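Local coordinates for protein abietadiene synthase, chloroplastic (Abies grandis, PDB 3S9V) that is a chloroplastic plant enzyme of the terpene synthase family, a long and mostly helical protein that carries a metal-binding family domain toward its C-terminal end, at residues A[189-192]-A[193-196]; A[278-282]-A[283-287]. One frame throughout, in Å; residues are numbered along the deposited sequence.

Overall arrangement
Contact 1 and contact 2 are local arrangements at opposite kinds of helix end: 189-196 starts the short helix 192-197, whereas 278-287 terminates helix 269-282 and leads toward helix 290-301. They do not touch; their centres are 42 Å apart and their nearest atoms about 30 Å. Contact 1 is a surface feature whose centre lies 36 Å from the centre of the chain, packed on helix 215-219. Contact 2 is buried, 9 Å from that centre and within the N-terminal terpene synthase family region, where its side chains pack against helices 320-332, 430-440 and 461-491. A salt bridge from Arg287 to Asp470 ties its end to the last of these.

Contact 1. Residues A[189-192]-A[193-196]; sequences RIPT and DVLY
Leu195 and Tyr196 return their backbone N-H groups to the carbonyls of Pro191 and Thr192, closing the first turn of helix 192-197. Pro191 occupies the N-cap position, and its O is the first acceptor: Leu195 N lies 3.1 Å from Pro191 O in a nearly straight bond, with an N-H...O angle of 168°. The next bond is more bent, 136° for Tyr196 N to Thr192 O at 3.1 Å. Tyr196 N also bonds to Asp193 O, again at 3.1 Å, so one N-H is shared between an i-4 and an i-3 carbonyl.

Beside the Tyr196 N to Thr192 O bond the side chains of Thr192 and Tyr196 meet. Thr192 OG1 stands next to the backbone N (chi1 -63°), which turns the CG2 methyl to the far side and toward the tyrosine ring, where it meets the edge in plane; the modelled approach of Thr192 CG2 to Tyr196 CE1 is doubtfully short. Leu195 CD1 lies over one face of the ring, near its rim. The ring reaches on to Lys217 and Ile218 of helix 215-219, and its OH is hydrogen-bonded to Asp214 N. At the start of the turn Val194 CG2 rests on the pyrrolidine ring, 4.1 Å from Pro191 CG, while Ile190 CG2 just meets Leu195 CB at 4.3 Å.

Contact 2. Residues A[278-282]-A[283-287]; sequences DTVER and LGIDR
Asp286 folds back over the end of helix 269-282, its CB lying 3.8 Å from Glu281 CA and also touching the Val280 carbonyl oxygen. Its CG stands between the backbone N and the carbonyl carbon (chi1 62°), which lays the carboxylate over Glu281: CG approaches the Glu281 CG methylene, and OD2 lies 3.8 Å from Glu281 CA. At the tip, OD1 accepts a hydrogen bond of 2.8 Å from a water, which also donates to Glu281 OE2 at 2.9 Å. The two carboxylates, their planes 86° apart, are thus bridged, which would ease the repulsion expected between like charges; Glu281 OE2 has a further partner in His333.

The chain reverses here through a Schellman motif at the end of the helix. Gly284 takes a positive phi of 77°, Ile285 N bonds to Val280 O at 3.0 Å, and Gly284 N reaches Glu281 O at 2.9 Å from above the carbonyl plane. The apolar pair usual for this motif is present, Val280 CB meeting Ile285 CG1 at 4.1 Å. On the neighbouring flank the side chains of Thr279 and Leu283 lie side by side, Thr279 CG2 4.0 Å from Leu283 CD1, and both touch Tyr463 of helix 461-491.

Contact 1. Residues A[189-192]-A[193-196]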
loop_
_atom_site.group_PDB
_atom_site.type_symbol
_atom_site.label_atom_id
_atom_site.label_comp_id
_atom_site.label_asym_id
_atom_site.label_seq_id
_atom_site.Cartn_x
_atom_site.Cartn_y
_atom_site.Cartn_z
ATOM N N ARG A 189 -30.550 -5.453 -23.972
ATOM C CA ARG A 189 -30.677 -5.498 -22.525
ATOM C C ARG A 189 -30.020 -4.291 -21.844
ATOM O O ARG A 189 -30.031 -4.180 -20.619
ATOM C CB ARG A 189 -30.060 -6.805 -22.028
ATOM C CG ARG A 189 -30.350 -7.170 -20.590
ATOM C CD ARG A 189 -29.892 -8.597 -20.327
ATOM N NE ARG A 189 -28.501 -8.792 -20.726
ATOM C CZ ARG A 189 -27.911 -9.977 -20.841
ATOM N NH1 ARG A 189 -28.590 -11.088 -20.591
ATOM N NH2 ARG A 189 -26.637 -10.050 -21.211
ATOM N N ILE A 190 -29.458 -3.383 -22.637
ATOM C CA ILE A 190 -28.802 -2.195 -22.091
ATOM C C ILE A 190 -29.785 -1.089 -21.706
ATOM O O ILE A 190 -30.650 -0.711 -22.498
ATOM C CB ILE A 190 -27.777 -1.611 -23.094
ATOM C CG1 ILE A 190 -26.556 -2.535 -23.180
ATOM C CG2 ILE A 190 -27.369 -0.202 -22.670
ATOM C CD1 ILE A 190 -25.527 -2.119 -24.214
ATOM N N PRO A 191 -29.659 -0.559 -20.475
ATOM C CA PRO A 191 -30.525 0.510 -19.964
ATOM C C PRO A 191 -30.203 1.876 -20.571
ATOM O O PRO A 191 -29.288 2.577 -20.129
ATOM C CB PRO A 191 -30.277 0.462 -18.458
ATOM C CG PRO A 191 -28.847 0.050 -18.378
ATOM C CD PRO A 191 -28.767 -1.055 -19.411
ATOM N N THR A 192 -30.975 2.230 -21.594
ATOM C CA THR A 192 -30.847 3.487 -22.323
ATOM C C THR A 192 -30.639 4.708 -21.424
ATOM O O THR A 192 -29.814 5.576 -21.717
ATOM C CB THR A 192 -32.098 3.704 -23.185
ATOM O OG1 THR A 192 -32.178 2.663 -24.165
ATOM C CG2 THR A 192 -32.059 5.046 -23.875
ATOM N N ASP A 193 -31.394 4.765 -20.331
ATOM C CA ASP A 193 -31.310 5.870 -19.380
ATOM C C ASP A 193 -29.879 6.072 -18.914
ATOM O O ASP A 193 -29.286 7.126 -19.125
ATOM C CB ASP A 193 -32.177 5.585 -18.154
ATOM C CG ASP A 193 -33.522 5.001 -18.516
ATOM O OD1 ASP A 193 -34.311 5.694 -19.198
ATOM O OD2 ASP A 193 -33.784 3.844 -18.120
ATOM N N VAL A 194 -29.338 5.046 -18.272
ATOM C CA VAL A 194 -27.985 5.092 -17.745
ATOM C C VAL A 194 -26.975 5.395 -18.841
ATOM O O VAL A 194 -26.056 6.191 -18.650
ATOM C CB VAL A 194 -27.611 3.752 -17.075
ATOM C CG1 VAL A 194 -26.238 3.855 -16.432
ATOM C CG2 VAL A 194 -28.661 3.384 -16.038
ATOM N N LEU A 195 -27.163 4.762 -19.992
ATOM C CA LEU A 195 -26.272 4.939 -21.129
ATOM C C LEU A 195 -26.143 6.389 -21.593
ATOM O O LEU A 195 -25.082 6.790 -22.071
ATOM C CB LEU A 195 -26.747 4.057 -22.293
ATOM C CG LEU A 195 -25.902 3.924 -23.565
ATOM C CD1 LEU A 195 -26.164 5.078 -24.480
ATOM C CD2 LEU A 195 -24.431 3.837 -23.217
ATOM N N TYR A 196 -27.208 7.177 -21.444
ATOM C CA TYR A 196 -27.174 8.568 -21.894
ATOM C C TYR A 196 -27.144 9.627 -20.799
ATOM O O TYR A 196 -26.792 10.772 -21.060
ATOM C CB TYR A 196 -28.375 8.862 -22.796
ATOM C CG TYR A 196 -28.454 8.019 -24.046
ATOM C CD1 TYR A 196 -29.529 7.159 -24.257
ATOM C CD2 TYR A 196 -27.472 8.099 -25.031
ATOM C CE1 TYR A 196 -29.628 6.399 -25.419
ATOM C CE2 TYR A 196 -27.562 7.342 -26.200
ATOM C CZ TYR A 196 -28.646 6.493 -26.384
ATOM O OH TYR A 196 -28.758 5.737 -27.534
#

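Contact 2. Residues A[278-282]-A[283-287]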
loop_
_atom_site.group_PDB
_atom_site.type_symbol
_atom_site.label_atom_id
_atom_site.label_comp_id
_atom_site.label_asym_id
_atom_site.label_seq_id
_atom_site.Cartn_x
_atom_site.Cartn_y
_atom_site.Cartn_z
ATOM N N ASP A 278 3.581 4.274 -5.305
ATOM C CA ASP A 278 3.132 3.215 -4.407
ATOM C C ASP A 278 4.076 2.025 -4.535
ATOM O O ASP A 278 4.390 1.364 -3.552
ATOM C CB ASP A 278 1.692 2.800 -4.753
ATOM C CG ASP A 278 1.106 1.826 -3.746
ATOM O OD1 ASP A 278 1.128 2.132 -2.536
ATOM O OD2 ASP A 278 0.617 0.757 -4.161
ATOM N N THR A 279 4.542 1.776 -5.753
ATOM C CA THR A 279 5.457 0.671 -6.015
ATOM C C THR A 279 6.776 0.820 -5.273
ATOM O O THR A 279 7.217 -0.111 -4.609
ATOM C CB THR A 279 5.753 0.539 -7.525
ATOM O OG1 THR A 279 4.531 0.269 -8.217
ATOM C CG2 THR A 279 6.735 -0.598 -7.793
ATOM N N VAL A 280 7.410 1.986 -5.391
ATOM C CA VAL A 280 8.686 2.211 -4.709
ATOM C C VAL A 280 8.517 2.294 -3.185
ATOM O O VAL A 280 9.449 1.984 -2.431
ATOM C CB VAL A 280 9.390 3.484 -5.225
ATOM C CG1 VAL A 280 9.728 3.327 -6.696
ATOM C CG2 VAL A 280 8.512 4.698 -5.011
ATOM N N GLU A 281 7.337 2.706 -2.724
ATOM C CA GLU A 281 7.114 2.762 -1.283
ATOM C C GLU A 281 6.936 1.343 -0.744
ATOM O O GLU A 281 7.589 0.969 0.227
ATOM C CB GLU A 281 5.886 3.608 -0.940
ATOM C CG GLU A 281 6.049 5.087 -1.273
ATOM C CD GLU A 281 4.913 5.944 -0.741
ATOM O OE1 GLU A 281 3.734 5.602 -0.992
ATOM O OE2 GLU A 281 5.202 6.967 -0.078
ATOM N N ARG A 282 6.073 0.559 -1.390
ATOM C CA ARG A 282 5.809 -0.827 -0.980
ATOM C C ARG A 282 7.050 -1.720 -1.060
ATOM O O ARG A 282 7.173 -2.684 -0.303
ATOM C CB ARG A 282 4.714 -1.452 -1.845
ATOM C CG ARG A 282 3.355 -0.813 -1.713
ATOM C CD ARG A 282 2.358 -1.495 -2.638
ATOM N NE ARG A 282 1.846 -2.757 -2.108
ATOM C CZ ARG A 282 1.029 -3.564 -2.777
ATOM N NH1 ARG A 282 0.642 -3.245 -4.003
ATOM N NH2 ARG A 282 0.564 -4.672 -2.210
ATOM N N LEU A 283 7.949 -1.414 -1.996
ATOM C CA LEU A 283 9.180 -2.185 -2.145
ATOM C C LEU A 283 10.243 -1.711 -1.152
ATOM O O LEU A 283 11.320 -2.295 -1.067
ATOM C CB LEU A 283 9.722 -2.076 -3.573
ATOM C CG LEU A 283 9.006 -2.889 -4.653
ATOM C CD1 LEU A 283 9.649 -2.595 -6.004
ATOM C CD2 LEU A 283 9.091 -4.383 -4.331
ATOM N N GLY A 284 9.936 -0.640 -0.423
ATOM C CA GLY A 284 10.844 -0.113 0.585
ATOM C C GLY A 284 12.049 0.695 0.133
ATOM O O GLY A 284 12.974 0.899 0.923
ATOM N N ILE A 285 12.039 1.177 -1.107
ATOM C CA ILE A 285 13.161 1.947 -1.645
ATOM C C ILE A 285 12.839 3.416 -1.917
ATOM O O ILE A 285 13.616 4.117 -2.577
ATOM C CB ILE A 285 13.672 1.329 -2.964
ATOM C CG1 ILE A 285 12.511 1.174 -3.949
ATOM C CG2 ILE A 285 14.306 -0.024 -2.693
ATOM C CD1 ILE A 285 12.915 0.636 -5.314
ATOM N N ASP A 286 11.707 3.879 -1.397
ATOM C CA ASP A 286 11.269 5.252 -1.592
ATOM C C ASP A 286 12.176 6.339 -0.995
ATOM O O ASP A 286 12.155 7.480 -1.461
ATOM C CB ASP A 286 9.849 5.413 -1.032
ATOM C CG ASP A 286 9.776 5.134 0.464
ATOM O OD1 ASP A 286 9.467 6.076 1.227
ATOM O OD2 ASP A 286 10.034 3.975 0.878
ATOM N N ARG A 287 12.971 6.015 0.023
ATOM C CA ARG A 287 13.820 7.047 0.625
ATOM C C ARG A 287 14.804 7.628 -0.380
ATOM O O ARG A 287 15.283 8.755 -0.218
ATOM C CB ARG A 287 14.593 6.503 1.836
ATOM C CG ARG A 287 15.733 5.536 1.508
ATOM C CD ARG A 287 16.421 5.058 2.787
ATOM N NE ARG A 287 17.611 4.239 2.541
ATOM C CZ ARG A 287 17.583 2.980 2.120
ATOM N NH1 ARG A 287 16.426 2.374 1.891
ATOM N NH2 ARG A 287 18.717 2.319 1.939
HETATM O O HOH W 1 7.817 8.080 0.298
#